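Local coordinates for uncharacterized protein (Pseudomonas syringae pv. tomato, PDB 3K4I) that is of unknown function but belongs to the Aldolase/RraA family and assembles from three copies of a mixed-sheet chain edged by helices, at residues Leu35-Gly40 and Val180-Leu185; Glu21-Ala26 and Leu191-Val196; Ala75-Gln80 and Lys152-Pro157. All blocks are in the same frame, centred on the assembly; numbering follows the deposited sequence.

Interaction 1 (Leu35-Gly40 and Val180-Leu185); sequences LGIDGG and VVPQQL
Ile37 and Leu185 reach toward each other tip to tip, one terminal methyl on each side making the contact. Their CD1 atoms, Ile37 CD1 and Leu185 CD1, stand 3.2 Å apart, tighter than normal van der Waals spacing, so the exact placing of these methyls is doubtful. In Ile37 the longer branch, CG1, lies opposite the carbonyl carbon (chi1 -71°) and carries CD1 to the leucine, while the shorter branch turns to Pro182, with Ile37 CG2 4.4 Å from Pro182 CG. Leu185 sets CG beside its own backbone N (chi1 -64°), which carries its CD1 toward Ile37. The direct polar contact is a single backbone bond: Val180 N donates to Gly39 O (2.9 Å, N-H...O 163°). One water donates to both Asp38 O and Val180 O and bridges the segments. The chains come close here, with Gly39 CA 4.8 Å from Val180 CA. Just before Ile37, Gly36 leaves the preceding helix in a Schellman motif. Asp38 OD1 forms a salt bridge with Arg148 of the second subunit. Leu32 of helix 25-33 packs on Ile37, Val181 and Pro182, strand 163-165 meets Val180 through Ile163 and Ile165, and Val181 pairs with Leu170 of strand 170-174.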
ATOM      1  N   LEU C  35       9.480 -27.658  -9.062  1.00  7.43           N
ATOM      2  CA  LEU C  35       8.535 -28.664  -9.530  1.00  9.08           C
ATOM      3  C   LEU C  35       7.801 -28.191 -10.802  1.00  9.14           C
ATOM      4  O   LEU C  35       6.956 -28.903 -11.332  1.00 10.99           O
ATOM      5  CB  LEU C  35       7.578 -29.101  -8.401  1.00  9.70           C
ATOM      6  CG  LEU C  35       8.273 -29.786  -7.186  1.00  5.59           C
ATOM      7  CD1 LEU C  35       7.372 -29.825  -5.952  1.00 10.78           C
ATOM      8  CD2 LEU C  35       8.785 -31.177  -7.532  1.00 10.36           C
ATOM      9  N   GLY C  36       8.131 -26.991 -11.280  1.00  9.16           N
ATOM     10  CA  GLY C  36       7.614 -26.501 -12.572  1.00  9.38           C
ATOM     11  C   GLY C  36       6.306 -25.749 -12.452  1.00  9.74           C
ATOM     12  O   GLY C  36       5.593 -25.586 -13.436  1.00 10.84           O
ATOM     13  N   ILE C  37       5.997 -25.272 -11.254  1.00  8.75           N
ATOM     14  CA  ILE C  37       4.663 -24.744 -10.938  1.00  7.07           C
ATOM     15  C   ILE C  37       4.791 -23.337 -10.353  1.00  6.90           C
ATOM     16  O   ILE C  37       5.622 -23.097  -9.476  1.00  6.09           O
ATOM     17  CB  ILE C  37       3.973 -25.680  -9.904  1.00  7.32           C
ATOM     18  CG1 ILE C  37       3.600 -27.007 -10.575  1.00 10.12           C
ATOM     19  CG2 ILE C  37       2.723 -25.037  -9.243  1.00  8.45           C
ATOM     20  CD1 ILE C  37       3.385 -28.103  -9.558  1.00 10.16           C
ATOM     21  N   ASP C  38       4.014 -22.402 -10.884  1.00  7.22           N
ATOM     22  CA  ASP C  38       3.903 -21.057 -10.324  1.00  8.29           C
ATOM     23  C   ASP C  38       2.898 -21.096  -9.223  1.00  7.63           C
ATOM     24  O   ASP C  38       1.842 -21.704  -9.399  1.00  9.09           O
ATOM     25  CB  ASP C  38       3.309 -20.105 -11.390  1.00  9.99           C
ATOM     26  CG  ASP C  38       4.300 -19.706 -12.464  1.00 20.91           C
ATOM     27  OD1 ASP C  38       5.500 -19.948 -12.299  1.00 11.96           O
ATOM     28  OD2 ASP C  38       3.870 -19.112 -13.494  1.00 14.05           O
ATOM     29  N   GLY C  39       3.191 -20.440  -8.103  1.00  7.62           N
ATOM     30  CA  GLY C  39       2.230 -20.437  -7.000  1.00  7.49           C
ATOM     31  C   GLY C  39       1.785 -19.067  -6.540  1.00  6.60           C
ATOM     32  O   GLY C  39       0.841 -18.960  -5.790  1.00  7.38           O
ATOM     33  N   GLY C  40       2.463 -18.012  -6.976  1.00  6.32           N
ATOM     34  CA  GLY C  40       2.142 -16.664  -6.459  1.00  6.32           C
ATOM     35  C   GLY C  40       0.904 -16.035  -7.048  1.00  7.19           C
ATOM     36  O   GLY C  40       0.607 -16.232  -8.230  1.00  7.32           O
ATOM     37  N   VAL C 180      -0.004 -20.425  -3.476  1.00  4.98           N
ATOM     38  CA  VAL C 180      -0.910 -21.597  -3.514  1.00  4.67           C
ATOM     39  C   VAL C 180      -0.062 -22.840  -3.755  1.00  6.81           C
ATOM     40  O   VAL C 180       0.670 -22.934  -4.760  1.00  6.49           O
ATOM     41  CB  VAL C 180      -1.940 -21.534  -4.683  1.00  5.44           C
ATOM     42  CG1 VAL C 180      -2.858 -22.773  -4.671  1.00  8.68           C
ATOM     43  CG2 VAL C 180      -2.732 -20.205  -4.637  1.00  9.00           C
ATOM     44  N   VAL C 181      -0.132 -23.792  -2.829  1.00  7.35           N
ATOM     45  CA  VAL C 181       0.597 -25.034  -2.960  1.00  6.93           C
ATOM     46  C   VAL C 181      -0.407 -26.156  -3.226  1.00  6.82           C
ATOM     47  O   VAL C 181      -1.245 -26.453  -2.363  1.00  7.47           O
ATOM     48  CB  VAL C 181       1.403 -25.357  -1.649  1.00  7.17           C
ATOM     49  CG1 VAL C 181       2.115 -26.724  -1.740  1.00  7.88           C
ATOM     50  CG2 VAL C 181       2.403 -24.252  -1.324  1.00  5.64           C
ATOM     51  N   PRO C 182      -0.316 -26.823  -4.397  1.00  6.58           N
ATOM     52  CA  PRO C 182      -1.283 -27.896  -4.646  1.00  6.42           C
ATOM     53  C   PRO C 182      -1.237 -28.979  -3.563  1.00  6.02           C
ATOM     54  O   PRO C 182      -0.155 -29.390  -3.134  1.00  6.20           O
ATOM     55  CB  PRO C 182      -0.829 -28.491  -5.984  1.00  6.82           C
ATOM     56  CG  PRO C 182      -0.148 -27.280  -6.708  1.00  9.63           C
ATOM     57  CD  PRO C 182       0.604 -26.624  -5.537  1.00  5.97           C
ATOM     58  N   GLN C 183      -2.411 -29.403  -3.128  1.00  6.09           N
ATOM     59  CA  GLN C 183      -2.497 -30.353  -2.015  1.00  5.70           C
ATOM     60  C   GLN C 183      -1.738 -31.658  -2.295  1.00  6.56           C
ATOM     61  O   GLN C 183      -1.101 -32.235  -1.378  1.00  6.28           O
ATOM     62  CB  GLN C 183      -3.962 -30.622  -1.624  1.00  4.35           C
ATOM     63  CG  GLN C 183      -4.868 -31.199  -2.711  1.00  5.77           C
ATOM     64  CD  GLN C 183      -6.311 -30.905  -2.415  1.00  3.83           C
ATOM     65  OE1 GLN C 183      -7.020 -31.728  -1.862  1.00  8.13           O
ATOM     66  NE2 GLN C 183      -6.763 -29.715  -2.782  1.00  5.94           N
ATOM     67  N   GLN C 184      -1.788 -32.137  -3.527  1.00  5.76           N
ATOM     68  CA  GLN C 184      -1.082 -33.391  -3.819  1.00  7.35           C
ATOM     69  C   GLN C 184       0.442 -33.254  -3.728  1.00  8.13           C
ATOM     70  O   GLN C 184       1.153 -34.265  -3.690  1.00  9.81           O
ATOM     71  CB  GLN C 184      -1.498 -33.952  -5.181  1.00  7.97           C
ATOM     72  CG  GLN C 184      -2.909 -34.488  -5.182  1.00  6.50           C
ATOM     73  CD  GLN C 184      -3.457 -34.686  -6.562  1.00  9.55           C
ATOM     74  OE1 GLN C 184      -3.849 -33.730  -7.242  1.00  8.18           O
ATOM     75  NE2 GLN C 184      -3.523 -35.930  -6.977  1.00  7.63           N
ATOM     76  N   LEU C 185       0.946 -32.024  -3.707  1.00  7.65           N
ATOM     77  CA  LEU C 185       2.376 -31.777  -3.655  1.00  7.55           C
ATOM     78  C   LEU C 185       2.844 -31.182  -2.330  1.00  7.98           C
ATOM     79  O   LEU C 185       4.043 -30.930  -2.170  1.00  7.79           O
ATOM     80  CB  LEU C 185       2.803 -30.824  -4.782  1.00  9.41           C
ATOM     81  CG  LEU C 185       2.591 -31.370  -6.190  1.00 14.33           C
ATOM     82  CD1 LEU C 185       2.902 -30.260  -7.182  1.00 11.90           C
ATOM     83  CD2 LEU C 185       3.441 -32.567  -6.434  1.00 12.20           C
TER
HETATM   84  O   HOH W   1       0.247 -23.369  -7.378  1.00 12.58           O

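Interaction 2 (Glu21-Ala26 and Leu191-Val196); sequences EHLDTA and LRARAV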
ATOM      1  N   GLU C  21       4.972 -22.756   9.720  1.00 16.93           N
ATOM      2  CA  GLU C  21       5.166 -21.678  10.701  1.00 18.05           C
ATOM      3  C   GLU C  21       6.508 -20.984  10.542  1.00 18.32           C
ATOM      4  O   GLU C  21       6.641 -19.812  10.887  1.00 19.80           O
ATOM      5  CB  GLU C  21       5.105 -22.232  12.129  1.00 19.13           C
ATOM      6  CG  GLU C  21       3.716 -22.359  12.737  1.00 28.78           C
ATOM      7  CD  GLU C  21       3.740 -22.944  14.147  1.00 21.17           C
ATOM      8  OE1 GLU C  21       4.734 -22.720  14.902  1.00 29.27           O
ATOM      9  OE2 GLU C  21       2.755 -23.641  14.504  1.00 28.86           O
ATOM     10  N   HIS C  22       7.502 -21.714  10.052  1.00 18.13           N
ATOM     11  CA  HIS C  22       8.865 -21.195   9.915  1.00 18.67           C
ATOM     12  C   HIS C  22       9.313 -21.105   8.461  1.00 18.06           C
ATOM     13  O   HIS C  22      10.521 -21.024   8.187  1.00 17.89           O
ATOM     14  CB  HIS C  22       9.859 -22.063  10.701  1.00 20.53           C
ATOM     15  CG  HIS C  22       9.433 -22.334  12.111  1.00 22.99           C
ATOM     16  ND1 HIS C  22       9.734 -21.482  13.154  1.00 22.69           N
ATOM     17  CD2 HIS C  22       8.732 -23.359  12.652  1.00 22.07           C
ATOM     18  CE1 HIS C  22       9.242 -21.975  14.277  1.00 22.26           C
ATOM     19  NE2 HIS C  22       8.627 -23.111  13.999  1.00 22.99           N
ATOM     20  N   LEU C  23       8.345 -21.109   7.535  1.00 16.32           N
ATOM     21  CA  LEU C  23       8.654 -20.983   6.123  1.00 15.03           C
ATOM     22  C   LEU C  23       8.051 -19.713   5.551  1.00 14.27           C
ATOM     23  O   LEU C  23       6.899 -19.392   5.824  1.00 15.00           O
ATOM     24  CB  LEU C  23       8.175 -22.211   5.321  1.00 14.55           C
ATOM     25  CG  LEU C  23       8.836 -23.555   5.631  1.00 12.55           C
ATOM     26  CD1 LEU C  23       8.199 -24.711   4.847  1.00 14.35           C
ATOM     27  CD2 LEU C  23      10.385 -23.548   5.441  1.00 15.51           C
ATOM     28  N   ASP C  24       8.849 -19.013   4.748  1.00 14.03           N
ATOM     29  CA  ASP C  24       8.448 -17.784   4.067  1.00 13.96           C
ATOM     30  C   ASP C  24       7.819 -18.143   2.725  1.00 10.26           C
ATOM     31  O   ASP C  24       8.130 -19.202   2.142  1.00  8.84           O
ATOM     32  CB  ASP C  24       9.706 -16.964   3.739  1.00 17.20           C
ATOM     33  CG  ASP C  24      10.424 -16.433   4.971  1.00 18.20           C
ATOM     34  OD1 ASP C  24      11.621 -16.115   4.851  1.00 20.43           O
ATOM     35  OD2 ASP C  24       9.808 -16.301   6.048  1.00 19.85           O
ATOM     36  N   THR C  25       6.959 -17.258   2.222  1.00  7.51           N
ATOM     37  CA  THR C  25       6.421 -17.434   0.864  1.00  6.22           C
ATOM     38  C   THR C  25       7.503 -17.625  -0.186  1.00  6.47           C
ATOM     39  O   THR C  25       7.291 -18.377  -1.148  1.00  6.53           O
ATOM     40  CB  THR C  25       5.489 -16.280   0.472  1.00  4.92           C
ATOM     41  OG1 THR C  25       6.132 -15.037   0.754  1.00  5.80           O
ATOM     42  CG2 THR C  25       4.166 -16.379   1.277  1.00  6.67           C
ATOM     43  N   ALA C  26       8.645 -16.946  -0.037  1.00  6.35           N
ATOM     44  CA  ALA C  26       9.746 -17.116  -0.997  1.00  6.24           C
ATOM     45  C   ALA C  26      10.272 -18.553  -1.059  1.00  6.50           C
ATOM     46  O   ALA C  26      10.506 -19.081  -2.149  1.00  6.56           O
ATOM     47  CB  ALA C  26      10.881 -16.115  -0.734  1.00  5.29           C
ATOM     48  N   LEU C 191       9.066 -29.909   2.275  1.00  8.58           N
ATOM     49  CA  LEU C 191      10.403 -30.484   2.366  1.00  9.52           C
ATOM     50  C   LEU C 191      11.431 -29.699   1.528  1.00  9.09           C
ATOM     51  O   LEU C 191      12.518 -29.353   2.018  1.00  9.25           O
ATOM     52  CB  LEU C 191      10.380 -31.965   1.939  1.00 12.29           C
ATOM     53  CG  LEU C 191      11.663 -32.793   2.021  1.00 22.43           C
ATOM     54  CD1 LEU C 191      12.026 -33.061   3.487  1.00 15.21           C
ATOM     55  CD2 LEU C 191      11.479 -34.116   1.288  1.00 14.76           C
ATOM     56  N   ARG C 192      11.074 -29.378   0.282  1.00  8.05           N
ATOM     57  CA  ARG C 192      11.990 -28.623  -0.558  1.00  7.86           C
ATOM     58  C   ARG C 192      12.222 -27.192  -0.037  1.00  7.22           C
ATOM     59  O   ARG C 192      13.359 -26.698  -0.062  1.00  7.48           O
ATOM     60  CB  ARG C 192      11.492 -28.599  -2.018  1.00  8.31           C
ATOM     61  CG  ARG C 192      11.702 -29.944  -2.703  1.00  8.96           C
ATOM     62  CD  ARG C 192      11.050 -29.981  -4.067  1.00 10.54           C
ATOM     63  NE  ARG C 192      11.248 -31.286  -4.702  1.00 10.30           N
ATOM     64  CZ  ARG C 192      11.759 -31.466  -5.917  1.00 13.21           C
ATOM     65  NH1 ARG C 192      12.095 -30.423  -6.669  1.00 10.58           N
ATOM     66  NH2 ARG C 192      11.911 -32.702  -6.384  1.00 11.27           N
ATOM     67  N   ALA C 193      11.161 -26.561   0.476  1.00  6.83           N
ATOM     68  CA  ALA C 193      11.237 -25.199   0.982  1.00  4.63           C
ATOM     69  C   ALA C 193      12.166 -25.139   2.186  1.00  6.19           C
ATOM     70  O   ALA C 193      12.929 -24.205   2.343  1.00  6.34           O
ATOM     71  CB  ALA C 193       9.839 -24.660   1.362  1.00  4.85           C
ATOM     72  N   ARG C 194      12.092 -26.157   3.035  1.00  6.66           N
ATOM     73  CA  ARG C 194      12.970 -26.176   4.190  1.00  9.33           C
ATOM     74  C   ARG C 194      14.457 -26.225   3.788  1.00  9.88           C
ATOM     75  O   ARG C 194      15.319 -25.608   4.438  1.00 10.15           O
ATOM     76  CB  ARG C 194      12.615 -27.395   5.027  1.00 12.37           C
ATOM     77  CG  ARG C 194      13.158 -27.319   6.405  1.00 31.40           C
ATOM     78  CD  ARG C 194      13.488 -28.691   6.869  1.00 18.64           C
ATOM     79  NE  ARG C 194      12.325 -29.578   6.889  1.00 32.05           N
ATOM     80  CZ  ARG C 194      12.300 -30.739   7.536  1.00 20.79           C
ATOM     81  NH1 ARG C 194      13.360 -31.138   8.243  1.00 32.63           N
ATOM     82  NH2 ARG C 194      11.210 -31.491   7.507  1.00 32.32           N
ATOM     83  N   ALA C 195      14.757 -27.014   2.760  1.00  9.40           N
ATOM     84  CA  ALA C 195      16.092 -27.150   2.216  1.00  9.06           C
ATOM     85  C   ALA C 195      16.570 -25.840   1.577  1.00  7.88           C
ATOM     86  O   ALA C 195      17.727 -25.452   1.730  1.00  7.46           O
ATOM     87  CB  ALA C 195      16.130 -28.300   1.207  1.00  9.05           C
ATOM     88  N   VAL C 196      15.681 -25.160   0.840  1.00  6.77           N
ATOM     89  CA  VAL C 196      15.994 -23.832   0.315  1.00  7.32           C
ATOM     90  C   VAL C 196      16.369 -22.833   1.432  1.00  8.52           C
ATOM     91  O   VAL C 196      17.380 -22.119   1.331  1.00  9.40           O
ATOM     92  CB  VAL C 196      14.805 -23.278  -0.510  1.00  8.47           C
ATOM     93  CG1 VAL C 196      15.041 -21.802  -0.881  1.00  9.03           C
ATOM     94  CG2 VAL C 196      14.600 -24.110  -1.749  1.00  9.99           C
TER
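Leu23 and Arg194 have the closest CA atoms of the two segments, 7.0 Å apart. Residues 191-196 are a run of helix 186-207, whereas Leu23 and Asp24 lead into helix 25-33, with Asp24 at the N-cap position, although the Asp24 side chain makes no capping bond. The contact is carried by a single leucine laid against the helix. Leu23 has CG opposite its carbonyl carbon (chi1 -65°), which directs the fork at the helix and divides its two methyls between neighbouring residues. Leu23 CD1 meets the methyl of Ala193, CB, at 3.9 Å. Leu23 CD2 rests instead on the main chain, 3.9 Å from Arg194 CA, and is as near to the amide N of that arginine. The Arg194 side chain contributes little here; its guanidinium group turns instead to Glu19, with a salt bridge between Arg194 NH2 and Glu19 OE1. Asp24 N donates to Glu197 OE2, a second tie to the long helix. Leu23 also packs on Val190 and Glu197 of helix 186-207, while Ala193 rests on Ser27 and Leu28 of helix 25-33, so the leucine lies where the start of one helix meets the flank of the other.

Interaction 3 (Ala75-Gln80 and Lys152-Pro157); sequences ANYIDQ and KAVQVP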
ATOM      1  N   ALA C  75     -21.902 -13.340   3.203  1.00 27.58           N
ATOM      2  CA  ALA C  75     -21.193 -13.790   4.407  1.00 27.29           C
ATOM      3  C   ALA C  75     -21.709 -15.149   4.887  1.00 26.08           C
ATOM      4  O   ALA C  75     -20.955 -15.933   5.444  1.00 24.51           O
ATOM      5  CB  ALA C  75     -21.313 -12.758   5.515  1.00 27.10           C
ATOM      6  N   ASN C  76     -22.995 -15.413   4.642  1.00 26.20           N
ATOM      7  CA  ASN C  76     -23.675 -16.646   5.079  1.00 25.08           C
ATOM      8  C   ASN C  76     -22.898 -17.977   4.981  1.00 22.66           C
ATOM      9  O   ASN C  76     -23.040 -18.834   5.872  1.00 24.26           O
ATOM     10  CB  ASN C  76     -25.036 -16.778   4.390  1.00 26.69           C
ATOM     11  CG  ASN C  76     -24.942 -16.632   2.898  1.00 36.62           C
ATOM     12  OD1 ASN C  76     -24.219 -17.373   2.241  1.00 28.03           O
ATOM     13  ND2 ASN C  76     -25.674 -15.667   2.349  1.00 27.27           N
ATOM     14  N   TYR C  77     -22.063 -18.138   3.944  1.00 17.66           N
ATOM     15  CA  TYR C  77     -21.267 -19.360   3.769  1.00 13.18           C
ATOM     16  C   TYR C  77     -20.313 -19.637   4.920  1.00 11.10           C
ATOM     17  O   TYR C  77     -19.793 -20.744   5.024  1.00 11.01           O
ATOM     18  CB  TYR C  77     -20.399 -19.301   2.510  1.00 11.48           C
ATOM     19  CG  TYR C  77     -19.225 -18.305   2.578  1.00 10.73           C
ATOM     20  CD1 TYR C  77     -19.356 -17.001   2.099  1.00 10.83           C
ATOM     21  CD2 TYR C  77     -17.981 -18.678   3.122  1.00 10.62           C
ATOM     22  CE1 TYR C  77     -18.288 -16.084   2.164  1.00 10.33           C
ATOM     23  CE2 TYR C  77     -16.920 -17.775   3.196  1.00 10.44           C
ATOM     24  CZ  TYR C  77     -17.070 -16.482   2.709  1.00 10.58           C
ATOM     25  OH  TYR C  77     -16.011 -15.590   2.775  1.00 10.12           O
ATOM     26  N   ILE C  78     -20.017 -18.610   5.707  1.00  9.58           N
ATOM     27  CA  ILE C  78     -18.907 -18.710   6.648  1.00  9.09           C
ATOM     28  C   ILE C  78     -19.162 -19.740   7.739  1.00  8.70           C
ATOM     29  O   ILE C  78     -18.206 -20.313   8.266  1.00  7.51           O
ATOM     30  CB  ILE C  78     -18.503 -17.339   7.243  1.00  8.31           C
ATOM     31  CG1 ILE C  78     -17.016 -17.370   7.634  1.00  5.66           C
ATOM     32  CG2 ILE C  78     -19.523 -16.863   8.277  1.00  7.26           C
ATOM     33  CD1 ILE C  78     -16.360 -16.042   7.888  1.00  9.26           C
ATOM     34  N   ASP C  79     -20.432 -19.985   8.081  1.00  9.45           N
ATOM     35  CA  ASP C  79     -20.747 -21.070   9.043  1.00 11.26           C
ATOM     36  C   ASP C  79     -20.250 -22.451   8.611  1.00 12.18           C
ATOM     37  O   ASP C  79     -20.167 -23.364   9.434  1.00 13.38           O
ATOM     38  CB  ASP C  79     -22.264 -21.153   9.276  1.00 12.58           C
ATOM     39  CG  ASP C  79     -22.770 -20.085  10.226  1.00 15.03           C
ATOM     40  OD1 ASP C  79     -22.039 -19.739  11.181  1.00 12.81           O
ATOM     41  OD2 ASP C  79     -23.919 -19.614  10.033  1.00 13.75           O
ATOM     42  N   GLN C  80     -19.968 -22.612   7.324  1.00 11.35           N
ATOM     43  CA  GLN C  80     -19.532 -23.886   6.750  1.00 11.47           C
ATOM     44  C   GLN C  80     -18.016 -24.123   6.828  1.00  9.50           C
ATOM     45  O   GLN C  80     -17.561 -25.238   6.588  1.00  8.29           O
ATOM     46  CB  GLN C  80     -19.956 -23.952   5.270  1.00 13.46           C
ATOM     47  CG  GLN C  80     -21.413 -23.637   5.017  1.00 33.71           C
ATOM     48  CD  GLN C  80     -21.919 -24.233   3.708  1.00 17.27           C
ATOM     49  OE1 GLN C  80     -23.091 -24.645   3.613  1.00 35.01           O
ATOM     50  NE2 GLN C  80     -21.040 -24.347   2.719  1.00 33.99           N
ATOM     51  N   LYS C 152     -21.892 -17.504  -5.739  1.00  5.22           N
ATOM     52  CA  LYS C 152     -22.232 -18.498  -6.746  1.00  5.80           C
ATOM     53  C   LYS C 152     -22.086 -19.877  -6.108  1.00  5.66           C
ATOM     54  O   LYS C 152     -23.022 -20.659  -6.113  1.00  4.99           O
ATOM     55  CB  LYS C 152     -21.341 -18.412  -7.987  1.00  7.50           C
ATOM     56  CG  LYS C 152     -21.639 -19.518  -8.994  1.00  7.74           C
ATOM     57  CD  LYS C 152     -20.811 -19.323 -10.275  1.00  9.74           C
ATOM     58  CE  LYS C 152     -21.423 -20.094 -11.433  1.00  9.03           C
ATOM     59  NZ  LYS C 152     -20.598 -19.945 -12.683  1.00 10.80           N
ATOM     60  N   ALA C 153     -20.917 -20.130  -5.542  1.00  6.65           N
ATOM     61  CA  ALA C 153     -20.596 -21.459  -5.022  1.00  5.35           C
ATOM     62  C   ALA C 153     -19.407 -21.385  -4.078  1.00  5.64           C
ATOM     63  O   ALA C 153     -18.552 -20.519  -4.216  1.00  4.90           O
ATOM     64  CB  ALA C 153     -20.280 -22.407  -6.154  1.00  5.62           C
ATOM     65  N   VAL C 154     -19.375 -22.297  -3.114  1.00  5.84           N
ATOM     66  CA  VAL C 154     -18.151 -22.490  -2.321  1.00  5.80           C
ATOM     67  C   VAL C 154     -17.591 -23.900  -2.527  1.00  5.23           C
ATOM     68  O   VAL C 154     -18.315 -24.830  -2.891  1.00  5.61           O
ATOM     69  CB  VAL C 154     -18.320 -22.199  -0.791  1.00  7.24           C
ATOM     70  CG1 VAL C 154     -18.802 -20.769  -0.545  1.00  7.58           C
ATOM     71  CG2 VAL C 154     -19.243 -23.221  -0.104  1.00  7.67           C
ATOM     72  N   GLN C 155     -16.284 -24.036  -2.312  1.00  6.22           N
ATOM     73  CA  GLN C 155     -15.560 -25.306  -2.455  1.00  6.22           C
ATOM     74  C   GLN C 155     -15.520 -25.807  -3.903  1.00  6.03           C
ATOM     75  O   GLN C 155     -15.631 -27.015  -4.188  1.00  6.66           O
ATOM     76  CB  GLN C 155     -16.067 -26.367  -1.478  1.00  7.17           C
ATOM     77  CG  GLN C 155     -15.895 -25.908  -0.029  1.00  6.58           C
ATOM     78  CD  GLN C 155     -14.446 -25.895   0.370  1.00  6.46           C
ATOM     79  OE1 GLN C 155     -13.671 -25.070  -0.106  1.00  5.88           O
ATOM     80  NE2 GLN C 155     -14.068 -26.804   1.297  1.00  5.22           N
ATOM     81  N   VAL C 156     -15.368 -24.839  -4.806  1.00  6.63           N
ATOM     82  CA  VAL C 156     -15.140 -25.109  -6.211  1.00  6.40           C
ATOM     83  C   VAL C 156     -13.744 -24.605  -6.607  1.00  5.86           C
ATOM     84  O   VAL C 156     -13.208 -23.727  -5.950  1.00  7.00           O
ATOM     85  CB  VAL C 156     -16.166 -24.352  -7.090  1.00  5.29           C
ATOM     86  CG1 VAL C 156     -17.556 -24.989  -6.974  1.00  9.49           C
ATOM     87  CG2 VAL C 156     -16.227 -22.885  -6.724  1.00  8.69           C
ATOM     88  N   PRO C 157     -13.159 -25.147  -7.690  1.00  6.06           N
ATOM     89  CA  PRO C 157     -11.879 -24.604  -8.159  1.00  7.56           C
ATOM     90  C   PRO C 157     -11.991 -23.116  -8.499  1.00  8.37           C
ATOM     91  O   PRO C 157     -12.988 -22.707  -9.107  1.00  9.59           O
ATOM     92  CB  PRO C 157     -11.597 -25.399  -9.448  1.00  7.84           C
ATOM     93  CG  PRO C 157     -12.465 -26.593  -9.370  1.00  7.80           C
ATOM     94  CD  PRO C 157     -13.644 -26.244  -8.545  1.00  6.74           C
TER
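Val154 meets Tyr77 through apolar contact at the base of the aromatic side chain. Val154 CG1 lies 3.7 Å from Tyr77 CB and 4.0 Å from Tyr77 CG, approaching the ring obliquely. The tyrosine has CG between its backbone N and carbonyl carbon (chi1 70°), the crowded position, and this folds the ring back over its own turn: Ala75 O and Ile78 CB lie over one of its faces, both toward the rim. The ring also packs against Val60 and Tyr62 of strand 53-63 and Ile87 and Ser89 of strand 85-90. Residues 76-80 form a short 3-10 helix, in which Gln80 N donates to Tyr77 O at 3.0 Å. The partner is the end of strand 150-154, antiparallel to strand 53-63 in the mixed sheet, and here Lys152 and Ala153 both face Gln61 in a classic beta bulge. Beyond it Val154 directs its side chain at the 3-10 helix. The other contact is between a polar end and a methyl: Gln80, its chain stretched out past CG (chi2 -157°), brings Gln80 NE2 to 3.5 Å from Val154 CG2. The two methyls of the valine are thus split between tyrosine and glutamine. Hydrogen bonds to neighbouring parts are made by other residues: Gln155 OE1 accepts from Thr59 N, and Asp79 bonds to the backbone amides of Leu213 and Glu214 of the third subunit.

From the N terminus, residues 21-26 open the widest loop, closed when the chain returns as helix 186-207 in interaction 2. Interaction 1 nests within it, linking the turn after helix 25-33 to the end of strand 177-181, and interaction 3 nests within that, tying the 3-10 segment to strand 150-154; none cross. Interactions 1 and 2 touch, Leu35 CD2 lying 3.4 Å from Arg192 CZ, and together join helix 25-33 and its flanking residues to strand 177-181 and helix 186-207, which follow each other in the chain. Interaction 3 lies apart, across the chain's centre from interaction 2, yet reaches the same sheet as interaction 1. Interactions 1 and 2 border the second subunit, interaction 3 the third.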